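Long-range contacts in putative malic enzyme ((S)-malate:NAD+ oxidoreductase (decarboxylating)) (Streptococcus pyogenes, PDB 2A9F), which probably catalyses the NAD+-dependent oxidative decarboxylation of (S)-malate, using a divalent metal ion such as magnesium or manganese: residues A[85-89]-A[109-113]; A[124-128]-A[154-158]; A[178-184]-A[281-286]; A[206-210]-A[342-346]. All coordinates share one frame; numbering follows the deposited sequence.

Contact 1 (A[85-89]-A[109-113]); sequences PEAAM and PIVLD
Pro85 O is gripped by two backbone amides of its own segment and covered from outside by the isopropyl group of Val111. Met89 N donates to this oxygen over 3.2 Å and Ala88 N adds a weak bond, while CG2 of Val111 lies 3.3 Å from Pro85 O. Val111 points its CB toward residues 85-89, with CG1 anti to its carbonyl carbon (chi1 -70°), so that both methyls are turned to the helix and CB meets CB of Pro85 at 3.5 Å. CG1 also reaches the methyl of Ala88. Further along, the bent chain of Met89 folds onto the strand: its SD rests 3.6 Å from Val111 CG2, and its CE comes within 3.8 Å of Pro109 CB. At the other end the ring of Pro85 lies across Asp113, CG to CB 3.5 Å. The side-chain packing is mainly apolar, and the nearby carboxylate of Glu86 makes its salt bridge to Lys55 of the second subunit. Segments 85-89 and 109-111 run nearly antiparallel, at 161°, their axes 8.1 Å apart at closest approach, as expected where helix 85-102 links parallel strands 67-72 and 106-111 in a beta-alpha-beta unit. Ile110 and Leu112 face away from this helix and pack on Leu127 of the second subunit, whose Thr130 OG1 hydrogen-bonds to Val111 N, so both the helix start and the strand border the dimer partner.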
loop_
_atom_site.group_PDB
_atom_site.type_symbol
_atom_site.label_atom_id
_atom_site.label_comp_id
_atom_site.label_asym_id
_atom_site.label_seq_id
_atom_site.Cartn_x
_atom_site.Cartn_y
_atom_site.Cartn_z
ATOM N N PRO A 85 -4.997 -13.555 -5.388
ATOM C CA PRO A 85 -4.215 -12.331 -5.187
ATOM C C PRO A 85 -2.680 -12.474 -5.271
ATOM O O PRO A 85 -2.030 -11.680 -5.954
ATOM C CB PRO A 85 -4.710 -11.824 -3.824
ATOM C CG PRO A 85 -5.177 -13.100 -3.127
ATOM C CD PRO A 85 -5.874 -13.823 -4.232
ATOM N N GLU A 86 -2.100 -13.467 -4.599
ATOM C CA GLU A 86 -0.641 -13.648 -4.654
ATOM C C GLU A 86 -0.115 -13.808 -6.081
ATOM O O GLU A 86 0.840 -13.133 -6.474
ATOM C CB GLU A 86 -0.187 -14.857 -3.823
ATOM C CG GLU A 86 -0.359 -14.692 -2.329
ATOM C CD GLU A 86 -1.596 -15.392 -1.794
ATOM O OE1 GLU A 86 -2.632 -15.398 -2.496
ATOM O OE2 GLU A 86 -1.533 -15.925 -0.663
ATOM N N ALA A 87 -0.742 -14.699 -6.851
ATOM C CA ALA A 87 -0.340 -14.947 -8.239
ATOM C C ALA A 87 -0.486 -13.697 -9.107
ATOM O O ALA A 87 0.176 -13.566 -10.136
ATOM C CB ALA A 87 -1.164 -16.087 -8.831
ATOM N N ALA A 88 -1.345 -12.779 -8.683
ATOM C CA ALA A 88 -1.566 -11.551 -9.428
ATOM C C ALA A 88 -0.454 -10.509 -9.186
ATOM O O ALA A 88 -0.092 -9.752 -10.094
ATOM C CB ALA A 88 -2.919 -10.955 -9.046
ATOM N N MET A 89 0.089 -10.495 -7.971
ATOM C CA MET A 89 1.105 -9.532 -7.574
ATOM C C MET A 89 2.166 -9.194 -8.639
ATOM O O MET A 89 2.428 -8.016 -8.894
ATOM C CB MET A 89 1.758 -9.983 -6.262
ATOM C CG MET A 89 2.291 -8.835 -5.391
ATOM S SD MET A 89 1.082 -7.798 -4.527
ATOM C CE MET A 89 0.150 -7.185 -5.781
ATOM N N PRO A 109 1.493 -1.721 -5.499
ATOM C CA PRO A 109 0.611 -2.812 -5.940
ATOM C C PRO A 109 -0.074 -3.446 -4.719
ATOM O O PRO A 109 0.576 -3.691 -3.703
ATOM C CB PRO A 109 1.574 -3.759 -6.645
ATOM C CG PRO A 109 2.827 -3.576 -5.884
ATOM C CD PRO A 109 2.907 -2.090 -5.651
ATOM N N ILE A 110 -1.381 -3.685 -4.805
ATOM C CA ILE A 110 -2.131 -4.259 -3.686
ATOM C C ILE A 110 -3.183 -5.277 -4.107
ATOM O O ILE A 110 -4.113 -4.960 -4.863
ATOM C CB ILE A 110 -2.836 -3.163 -2.861
ATOM C CG1 ILE A 110 -1.802 -2.355 -2.098
ATOM C CG2 ILE A 110 -3.799 -3.783 -1.874
ATOM C CD1 ILE A 110 -2.390 -1.197 -1.323
ATOM N N VAL A 111 -3.039 -6.499 -3.599
ATOM C CA VAL A 111 -3.981 -7.564 -3.931
ATOM C C VAL A 111 -4.722 -8.046 -2.695
ATOM O O VAL A 111 -4.112 -8.380 -1.696
ATOM C CB VAL A 111 -3.261 -8.763 -4.582
ATOM C CG1 VAL A 111 -2.793 -8.392 -5.970
ATOM C CG2 VAL A 111 -2.083 -9.202 -3.715
ATOM N N LEU A 112 -6.044 -8.071 -2.755
ATOM C CA LEU A 112 -6.824 -8.534 -1.607
ATOM C C LEU A 112 -7.540 -9.842 -1.918
ATOM O O LEU A 112 -8.019 -10.030 -3.041
ATOM C CB LEU A 112 -7.850 -7.478 -1.206
ATOM C CG LEU A 112 -8.015 -6.220 -2.072
ATOM C CD1 LEU A 112 -9.421 -6.147 -2.636
ATOM C CD2 LEU A 112 -7.756 -5.006 -1.221
ATOM N N ASP A 113 -7.598 -10.761 -0.955
ATOM C CA ASP A 113 -8.316 -12.015 -1.208
ATOM C C ASP A 113 -9.740 -11.921 -0.669
ATOM O O ASP A 113 -10.011 -12.238 0.484
ATOM C CB ASP A 113 -7.613 -13.241 -0.596
ATOM C CG ASP A 113 -7.490 -13.161 0.913
ATOM O OD1 ASP A 113 -7.243 -14.209 1.557
ATOM O OD2 ASP A 113 -7.637 -12.043 1.453
#

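Contact 2 (A[124-128]-A[154-158]); sequences VKALA and ECHIP
Lys125 sends its side chain from helix 117-127 across to the end of helix 143-154, where Cys155 and Glu154 receive it. After CB, its CG passes 4.2 Å from the sulfur of Cys155. Its CD then lies alongside the base of the glutamate, 3.7 Å from Glu154 CB, and is already close to the carboxylate. Beyond a bend at chi3 (65°), CE swings slightly off and NZ returns to the acid, Lys125 NZ ending 3.0 Å from Glu154 OE1 in a hydrogen-bonded salt bridge. The ammonium meets this oxygen almost head-on, in line with its C-O bond. Glu154 comes to the meeting with an extended chain, and its other oxygen, OE2, pairs with Arg150 on the preceding turn, so that each carboxylate oxygen has a positive partner, which probably favours the ionised form. The second half of the contact is apolar. Ile157 CD1 stands 3.8 Å from Ala128 CB and 3.5 Å from Ala128 O, while the sulfur of Cys155 approaches the same methyl more loosely. In the fold, the contact joins the C-terminal ends of two successive helices connecting strands of the parallel sheet, just before the chain enters its outer strand 159-161. Pro158 shares a backbone hydrogen bond with Ile134 of strand 133-136, and Ala126 of helix 117-127 packs on Leu112 of the second subunit.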
loop_
_atom_site.group_PDB
_atom_site.type_symbol
_atom_site.label_atom_id
_atom_site.label_comp_id
_atom_site.label_asym_id
_atom_site.label_seq_id
_atom_site.Cartn_x
_atom_site.Cartn_y
_atom_site.Cartn_z
ATOM N N VAL A 124 -11.343 -0.584 -0.209
ATOM C CA VAL A 124 -10.710 0.511 -0.920
ATOM C C VAL A 124 -11.154 1.855 -0.364
ATOM O O VAL A 124 -10.334 2.750 -0.175
ATOM C CB VAL A 124 -11.051 0.445 -2.411
ATOM C CG1 VAL A 124 -10.718 1.758 -3.090
ATOM C CG2 VAL A 124 -10.297 -0.709 -3.046
ATOM N N LYS A 125 -12.447 2.002 -0.092
ATOM C CA LYS A 125 -12.936 3.266 0.441
ATOM C C LYS A 125 -12.165 3.572 1.734
ATOM O O LYS A 125 -11.841 4.720 2.034
ATOM C CB LYS A 125 -14.450 3.186 0.707
ATOM C CG LYS A 125 -15.230 4.400 0.227
ATOM C CD LYS A 125 -16.740 4.150 0.250
ATOM C CE LYS A 125 -17.249 3.940 1.671
ATOM N NZ LYS A 125 -18.649 3.442 1.720
ATOM N N ALA A 126 -11.856 2.532 2.493
ATOM C CA ALA A 126 -11.131 2.724 3.734
ATOM C C ALA A 126 -9.649 3.052 3.481
ATOM O O ALA A 126 -8.985 3.662 4.327
ATOM C CB ALA A 126 -11.272 1.484 4.601
ATOM N N LEU A 127 -9.140 2.642 2.322
ATOM C CA LEU A 127 -7.755 2.895 1.952
ATOM C C LEU A 127 -7.616 4.284 1.370
ATOM O O LEU A 127 -6.592 4.943 1.545
ATOM C CB LEU A 127 -7.280 1.899 0.893
ATOM C CG LEU A 127 -7.062 0.449 1.291
ATOM C CD1 LEU A 127 -6.882 -0.395 0.061
ATOM C CD2 LEU A 127 -5.856 0.356 2.199
ATOM N N ALA A 128 -8.665 4.727 0.686
ATOM C CA ALA A 128 -8.660 6.016 0.009
ATOM C C ALA A 128 -7.820 7.126 0.660
ATOM O O ALA A 128 -7.061 7.799 -0.019
ATOM C CB ALA A 128 -10.093 6.483 -0.214
ATOM N N GLU A 154 -18.661 7.100 -4.501
ATOM C CA GLU A 154 -18.359 7.232 -3.081
ATOM C C GLU A 154 -16.962 7.725 -2.676
ATOM O O GLU A 154 -16.764 8.096 -1.521
ATOM C CB GLU A 154 -18.665 5.902 -2.379
ATOM C CG GLU A 154 -20.161 5.637 -2.226
ATOM C CD GLU A 154 -20.498 4.186 -1.924
ATOM O OE1 GLU A 154 -19.855 3.585 -1.038
ATOM O OE2 GLU A 154 -21.425 3.651 -2.570
ATOM N N CYS A 155 -16.000 7.746 -3.597
ATOM C CA CYS A 155 -14.644 8.196 -3.261
ATOM C C CYS A 155 -14.336 9.667 -3.508
ATOM O O CYS A 155 -14.906 10.303 -4.402
ATOM C CB CYS A 155 -13.598 7.365 -4.002
ATOM S SG CYS A 155 -13.192 5.814 -3.211
ATOM N N HIS A 156 -13.400 10.187 -2.716
ATOM C CA HIS A 156 -12.974 11.584 -2.811
ATOM C C HIS A 156 -11.724 11.723 -3.684
ATOM O O HIS A 156 -11.195 12.822 -3.874
ATOM C CB HIS A 156 -12.708 12.149 -1.406
ATOM C CG HIS A 156 -13.853 11.962 -0.458
ATOM N ND1 HIS A 156 -14.161 10.741 0.106
ATOM C CD2 HIS A 156 -14.793 12.829 -0.013
ATOM C CE1 HIS A 156 -15.241 10.864 0.857
ATOM N NE2 HIS A 156 -15.645 12.122 0.803
ATOM N N ILE A 157 -11.256 10.595 -4.205
ATOM C CA ILE A 157 -10.090 10.577 -5.068
ATOM C C ILE A 157 -10.478 9.849 -6.336
ATOM O O ILE A 157 -11.403 9.053 -6.337
ATOM C CB ILE A 157 -8.894 9.865 -4.403
ATOM C CG1 ILE A 157 -9.321 8.489 -3.877
ATOM C CG2 ILE A 157 -8.337 10.736 -3.289
ATOM C CD1 ILE A 157 -8.170 7.654 -3.324
ATOM N N PRO A 158 -9.766 10.109 -7.433
ATOM C CA PRO A 158 -10.062 9.471 -8.712
ATOM C C PRO A 158 -9.840 7.965 -8.763
ATOM O O PRO A 158 -8.791 7.469 -8.362
ATOM C CB PRO A 158 -9.155 10.224 -9.675
ATOM C CG PRO A 158 -7.949 10.495 -8.832
ATOM C CD PRO A 158 -8.564 10.954 -7.532
#

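Contact 3 (A[178-184]-A[281-286]); sequences SLKLLKK and ARPVIF
Leu182 and Arg282 make the closest side-chain contact, their chains lying alongside one another and running in opposed senses. Leu182 CG lies 3.6 Å from Arg282 CB, and its CD1 touches the same carbon; its CD2 reaches beyond, to 3.3 Å from the carbonyl oxygen of Arg282 and 4.0 Å from Val284 CG2. The leucine therefore covers the aliphatic stem of the arginine rather than its guanidinium group, which is engaged in a cation-pi contact with Tyr306. Beside them Lys184 brings its NZ to 3.9 Å from Arg282 N, a proximity rather than a bond. Ser178 OG lies 3.9 Å from Val284 CG1 and 4.0 Å from Phe286 CZ, at the ring edge and near its plane. Its position follows from a hydrogen bond to Ala174 O one turn back, with OG set beside the backbone N by chi1 of -87°. Behind this layer, Val284 and Phe286 are fixed by backbone bonding to Ile261 and Ile263, as strand 284-287 lies between strands 262-264 and 307-310 of a sheet consistent with a Rossmann-type NAD-binding domain. The end of helix 162-180 covers Val284 and Phe286, while the turn after it packs mainly on the loop leading into the strand. Chemically the contact rests mainly on hydrocarbon: Ser178 bonds within its own helix, and the basic groups stay apart, Lys184 NZ 6.5 Å from Arg282 NE.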
loop_
_atom_site.group_PDB
_atom_site.type_symbol
_atom_site.label_atom_id
_atom_site.label_comp_id
_atom_site.label_asym_id
_atom_site.label_seq_id
_atom_site.Cartn_x
_atom_site.Cartn_y
_atom_site.Cartn_z
ATOM N N SER A 178 -7.208 8.293 -37.381
ATOM C CA SER A 178 -7.767 7.605 -38.527
ATOM C C SER A 178 -8.608 8.568 -39.350
ATOM O O SER A 178 -8.613 8.492 -40.570
ATOM C CB SER A 178 -8.593 6.409 -38.077
ATOM O OG SER A 178 -7.740 5.289 -37.944
ATOM N N LEU A 179 -9.305 9.477 -38.678
ATOM C CA LEU A 179 -10.131 10.474 -39.344
ATOM C C LEU A 179 -9.249 11.223 -40.336
ATOM O O LEU A 179 -9.536 11.278 -41.537
ATOM C CB LEU A 179 -10.689 11.461 -38.318
ATOM C CG LEU A 179 -11.498 10.890 -37.148
ATOM C CD1 LEU A 179 -11.979 12.017 -36.251
ATOM C CD2 LEU A 179 -12.689 10.107 -37.687
ATOM N N LYS A 180 -8.160 11.783 -39.810
ATOM C CA LYS A 180 -7.188 12.545 -40.588
ATOM C C LYS A 180 -6.810 11.976 -41.956
ATOM O O LYS A 180 -6.982 12.654 -42.976
ATOM C CB LYS A 180 -5.908 12.736 -39.773
ATOM C CG LYS A 180 -6.054 13.641 -38.575
ATOM C CD LYS A 180 -6.432 15.053 -38.987
ATOM C CE LYS A 180 -6.301 16.018 -37.813
ATOM N NZ LYS A 180 -4.887 16.136 -37.310
ATOM N N LEU A 181 -6.290 10.748 -41.982
ATOM C CA LEU A 181 -5.864 10.146 -43.243
ATOM C C LEU A 181 -6.978 9.566 -44.094
ATOM O O LEU A 181 -6.746 8.684 -44.919
ATOM C CB LEU A 181 -4.781 9.085 -43.004
ATOM C CG LEU A 181 -5.066 7.781 -42.261
ATOM C CD1 LEU A 181 -3.766 6.980 -42.090
ATOM C CD2 LEU A 181 -5.669 8.097 -40.917
ATOM N N LEU A 182 -8.189 10.071 -43.893
ATOM C CA LEU A 182 -9.340 9.633 -44.669
ATOM C C LEU A 182 -10.000 10.875 -45.261
ATOM O O LEU A 182 -10.685 10.810 -46.284
ATOM C CB LEU A 182 -10.333 8.868 -43.782
ATOM C CG LEU A 182 -10.366 7.354 -44.027
ATOM C CD1 LEU A 182 -8.973 6.788 -43.841
ATOM C CD2 LEU A 182 -11.344 6.680 -43.086
ATOM N N LYS A 183 -9.759 12.008 -44.604
ATOM C CA LYS A 183 -10.298 13.300 -45.003
ATOM C C LYS A 183 -11.761 13.422 -44.631
ATOM O O LYS A 183 -12.532 14.069 -45.334
ATOM C CB LYS A 183 -10.133 13.523 -46.512
ATOM C CG LYS A 183 -8.903 14.336 -46.902
ATOM C CD LYS A 183 -7.611 13.677 -46.444
ATOM C CE LYS A 183 -6.399 14.451 -46.946
ATOM N NZ LYS A 183 -6.413 15.867 -46.489
ATOM N N LYS A 184 -12.139 12.802 -43.522
ATOM C CA LYS A 184 -13.520 12.851 -43.062
ATOM C C LYS A 184 -13.556 13.441 -41.655
ATOM O O LYS A 184 -12.528 13.538 -41.003
ATOM C CB LYS A 184 -14.103 11.436 -43.062
ATOM C CG LYS A 184 -13.861 10.681 -44.363
ATOM C CD LYS A 184 -14.361 9.228 -44.320
ATOM C CE LYS A 184 -14.073 8.505 -45.637
ATOM N NZ LYS A 184 -14.419 7.058 -45.603
ATOM N N ALA A 281 -16.043 3.494 -48.070
ATOM C CA ALA A 281 -14.855 3.537 -48.930
ATOM C C ALA A 281 -13.546 3.089 -48.297
ATOM O O ALA A 281 -12.953 2.102 -48.741
ATOM C CB ALA A 281 -14.696 4.930 -49.507
ATOM N N ARG A 282 -13.080 3.832 -47.289
ATOM C CA ARG A 282 -11.836 3.501 -46.571
ATOM C C ARG A 282 -12.258 2.974 -45.193
ATOM O O ARG A 282 -12.261 3.701 -44.194
ATOM C CB ARG A 282 -10.962 4.752 -46.403
ATOM C CG ARG A 282 -10.876 5.634 -47.644
ATOM C CD ARG A 282 -9.780 5.223 -48.617
ATOM N NE ARG A 282 -8.675 6.181 -48.605
ATOM C CZ ARG A 282 -7.689 6.198 -49.496
ATOM N NH1 ARG A 282 -7.670 5.305 -50.479
ATOM N NH2 ARG A 282 -6.720 7.101 -49.401
ATOM N N PRO A 283 -12.628 1.692 -45.132
ATOM C CA PRO A 283 -13.067 1.057 -43.891
ATOM C C PRO A 283 -11.998 0.810 -42.827
ATOM O O PRO A 283 -11.052 0.053 -43.039
ATOM C CB PRO A 283 -13.699 -0.238 -44.389
ATOM C CG PRO A 283 -12.825 -0.592 -45.543
ATOM C CD PRO A 283 -12.654 0.729 -46.250
ATOM N N VAL A 284 -12.157 1.464 -41.683
ATOM C CA VAL A 284 -11.241 1.282 -40.567
ATOM C C VAL A 284 -11.853 0.132 -39.767
ATOM O O VAL A 284 -13.047 -0.134 -39.893
ATOM C CB VAL A 284 -11.155 2.555 -39.686
ATOM C CG1 VAL A 284 -10.180 2.339 -38.547
ATOM C CG2 VAL A 284 -10.724 3.737 -40.525
ATOM N N ILE A 285 -11.042 -0.545 -38.961
ATOM C CA ILE A 285 -11.506 -1.677 -38.166
ATOM C C ILE A 285 -10.693 -1.849 -36.885
ATOM O O ILE A 285 -9.467 -1.921 -36.927
ATOM C CB ILE A 285 -11.409 -2.982 -38.987
ATOM C CG1 ILE A 285 -12.520 -3.011 -40.044
ATOM C CG2 ILE A 285 -11.459 -4.196 -38.061
ATOM C CD1 ILE A 285 -12.498 -4.241 -40.926
ATOM N N PHE A 286 -11.373 -1.921 -35.748
ATOM C CA PHE A 286 -10.682 -2.103 -34.474
ATOM C C PHE A 286 -11.182 -3.338 -33.754
ATOM O O PHE A 286 -12.111 -3.275 -32.967
ATOM C CB PHE A 286 -10.852 -0.859 -33.599
ATOM C CG PHE A 286 -10.088 0.320 -34.105
ATOM C CD1 PHE A 286 -8.700 0.325 -34.070
ATOM C CD2 PHE A 286 -10.742 1.389 -34.700
ATOM C CE1 PHE A 286 -7.976 1.377 -34.628
ATOM C CE2 PHE A 286 -10.026 2.446 -35.261
ATOM C CZ PHE A 286 -8.643 2.441 -35.228
#

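Contact 4 (A[206-210]-A[342-346]); sequences KLLAA and VEMQI
Apolar packing centres on Ile346, whose CD1 sits against residues 209-210 of helix 198-210, which follows strand 190-194 of the Rossmann-type sheet. This methyl lies 3.8 Å from Ala209 CB and equally far from Ala210 CB, and approaches the backbone between them, 3.5 Å from Ala210 N. With CG1 anti to the carbonyl carbon (chi1 -67°) and the chain straight beyond it, the isoleucine reaches across to the small alanines. Val342 CG1 adds looser contacts to Ala209 CB and Lys206 CG. The polar approach is at the other side, where Lys206 crosses Gln345: Lys206 CE lies 3.0 Å from Gln345 OE1, while the bend at chi4 (54°) leaves NZ at 3.8 Å from that oxygen, too far for a hydrogen bond. Both side chains also lie against His165 of helix 162-180, and Gln345 NE2 is held by Thr341 O. Segments 206-210 and 342-346 cross at -77°, axes 10.2 Å apart. Chemically, the methyl of Ile346 covers an amide that needs no outside partner, since Ala210 N already bonds to Lys206 O; the Gln345 carbonyl meets the lysine through its CE methylene, with at most a weak electrostatic pull from the ammonium.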
loop_
_atom_site.group_PDB
_atom_site.type_symbol
_atom_site.label_atom_id
_atom_site.label_comp_id
_atom_site.label_asym_id
_atom_site.label_seq_id
_atom_site.Cartn_x
_atom_site.Cartn_y
_atom_site.Cartn_z
ATOM N N LYS A 206 -18.467 7.884 -24.912
ATOM C CA LYS A 206 -17.263 8.640 -25.207
ATOM C C LYS A 206 -17.303 9.176 -26.627
ATOM O O LYS A 206 -17.076 10.367 -26.842
ATOM C CB LYS A 206 -16.022 7.774 -24.995
ATOM C CG LYS A 206 -15.708 7.543 -23.531
ATOM C CD LYS A 206 -14.552 6.579 -23.354
ATOM C CE LYS A 206 -14.368 6.260 -21.887
ATOM N NZ LYS A 206 -15.642 5.769 -21.279
ATOM N N LEU A 207 -17.594 8.310 -27.594
ATOM C CA LEU A 207 -17.680 8.748 -28.989
ATOM C C LEU A 207 -18.636 9.934 -29.193
ATOM O O LEU A 207 -18.301 10.914 -29.848
ATOM C CB LEU A 207 -18.136 7.605 -29.873
ATOM C CG LEU A 207 -17.049 6.739 -30.473
ATOM C CD1 LEU A 207 -17.704 5.598 -31.230
ATOM C CD2 LEU A 207 -16.179 7.576 -31.400
ATOM N N LEU A 208 -19.830 9.849 -28.632
ATOM C CA LEU A 208 -20.782 10.935 -28.805
ATOM C C LEU A 208 -20.228 12.206 -28.185
ATOM O O LEU A 208 -20.339 13.288 -28.768
ATOM C CB LEU A 208 -22.135 10.556 -28.196
ATOM C CG LEU A 208 -22.786 9.397 -28.961
ATOM C CD1 LEU A 208 -24.203 9.153 -28.443
ATOM C CD2 LEU A 208 -22.802 9.711 -30.457
ATOM N N ALA A 209 -19.609 12.059 -27.015
ATOM C CA ALA A 209 -19.006 13.176 -26.295
ATOM C C ALA A 209 -17.810 13.727 -27.068
ATOM O O ALA A 209 -17.477 14.904 -26.965
ATOM C CB ALA A 209 -18.561 12.717 -24.916
ATOM N N ALA A 210 -17.174 12.866 -27.854
ATOM C CA ALA A 210 -16.011 13.261 -28.628
ATOM C C ALA A 210 -16.392 13.992 -29.896
ATOM O O ALA A 210 -15.542 14.602 -30.538
ATOM C CB ALA A 210 -15.175 12.043 -28.965
ATOM N N VAL A 342 -15.102 12.470 -18.026
ATOM C CA VAL A 342 -15.187 11.880 -19.351
ATOM C C VAL A 342 -14.459 12.789 -20.330
ATOM O O VAL A 342 -13.853 12.317 -21.294
ATOM C CB VAL A 342 -16.667 11.708 -19.803
ATOM C CG1 VAL A 342 -16.725 11.122 -21.213
ATOM C CG2 VAL A 342 -17.416 10.799 -18.825
ATOM N N GLU A 343 -14.527 14.098 -20.093
ATOM C CA GLU A 343 -13.828 15.038 -20.969
ATOM C C GLU A 343 -12.321 14.867 -20.775
ATOM O O GLU A 343 -11.545 14.998 -21.727
ATOM C CB GLU A 343 -14.244 16.488 -20.681
ATOM C CG GLU A 343 -14.880 16.741 -19.316
ATOM C CD GLU A 343 -16.355 16.359 -19.263
ATOM O OE1 GLU A 343 -17.127 16.835 -20.129
ATOM O OE2 GLU A 343 -16.744 15.592 -18.352
ATOM N N MET A 344 -11.921 14.564 -19.538
ATOM C CA MET A 344 -10.515 14.328 -19.196
ATOM C C MET A 344 -9.975 13.135 -19.988
ATOM O O MET A 344 -8.824 13.141 -20.436
ATOM C CB MET A 344 -10.361 14.056 -17.688
ATOM C CG MET A 344 -10.312 15.313 -16.811
ATOM S SD MET A 344 -10.543 15.001 -15.057
ATOM C CE MET A 344 -9.160 13.957 -14.712
ATOM N N GLN A 345 -10.807 12.110 -20.161
ATOM C CA GLN A 345 -10.405 10.924 -20.908
ATOM C C GLN A 345 -10.252 11.207 -22.399
ATOM O O GLN A 345 -9.362 10.637 -23.046
ATOM C CB GLN A 345 -11.411 9.801 -20.684
ATOM C CG GLN A 345 -11.509 9.388 -19.233
ATOM C CD GLN A 345 -12.530 8.311 -18.996
ATOM O OE1 GLN A 345 -12.586 7.312 -19.720
ATOM N NE2 GLN A 345 -13.341 8.493 -17.964
ATOM N N ILE A 346 -11.100 12.081 -22.952
ATOM C CA ILE A 346 -11.003 12.420 -24.376
ATOM C C ILE A 346 -9.763 13.290 -24.523
ATOM O O ILE A 346 -9.024 13.203 -25.518
ATOM C CB ILE A 346 -12.254 13.196 -24.891
ATOM C CG1 ILE A 346 -13.488 12.287 -24.855
ATOM C CG2 ILE A 346 -12.039 13.665 -26.334
ATOM C CD1 ILE A 346 -14.767 12.976 -25.292
#

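How the contacts relate
Reading from the N terminus, contact 1 closes first, as strand 106-111 returns along the start of helix 85-102. After a short loop comes helix 117-127, and contact 2 then closes a second loop in series, through strand 133-136 and helix 143-154. Both belong to the parallel sheet region and both touch the second subunit. Contacts 3 and 4 span much longer loops and cross, their segments alternating as 178-184, 206-210, 281-286 and 342-346, all within the NAD-binding range. Contact 3 ties the end of helix 162-180 to the second sheet; contact 4 joins helix 198-210 to helix 342-354. Contact 4 comes within about 6 Å of contact 2, nearest atoms.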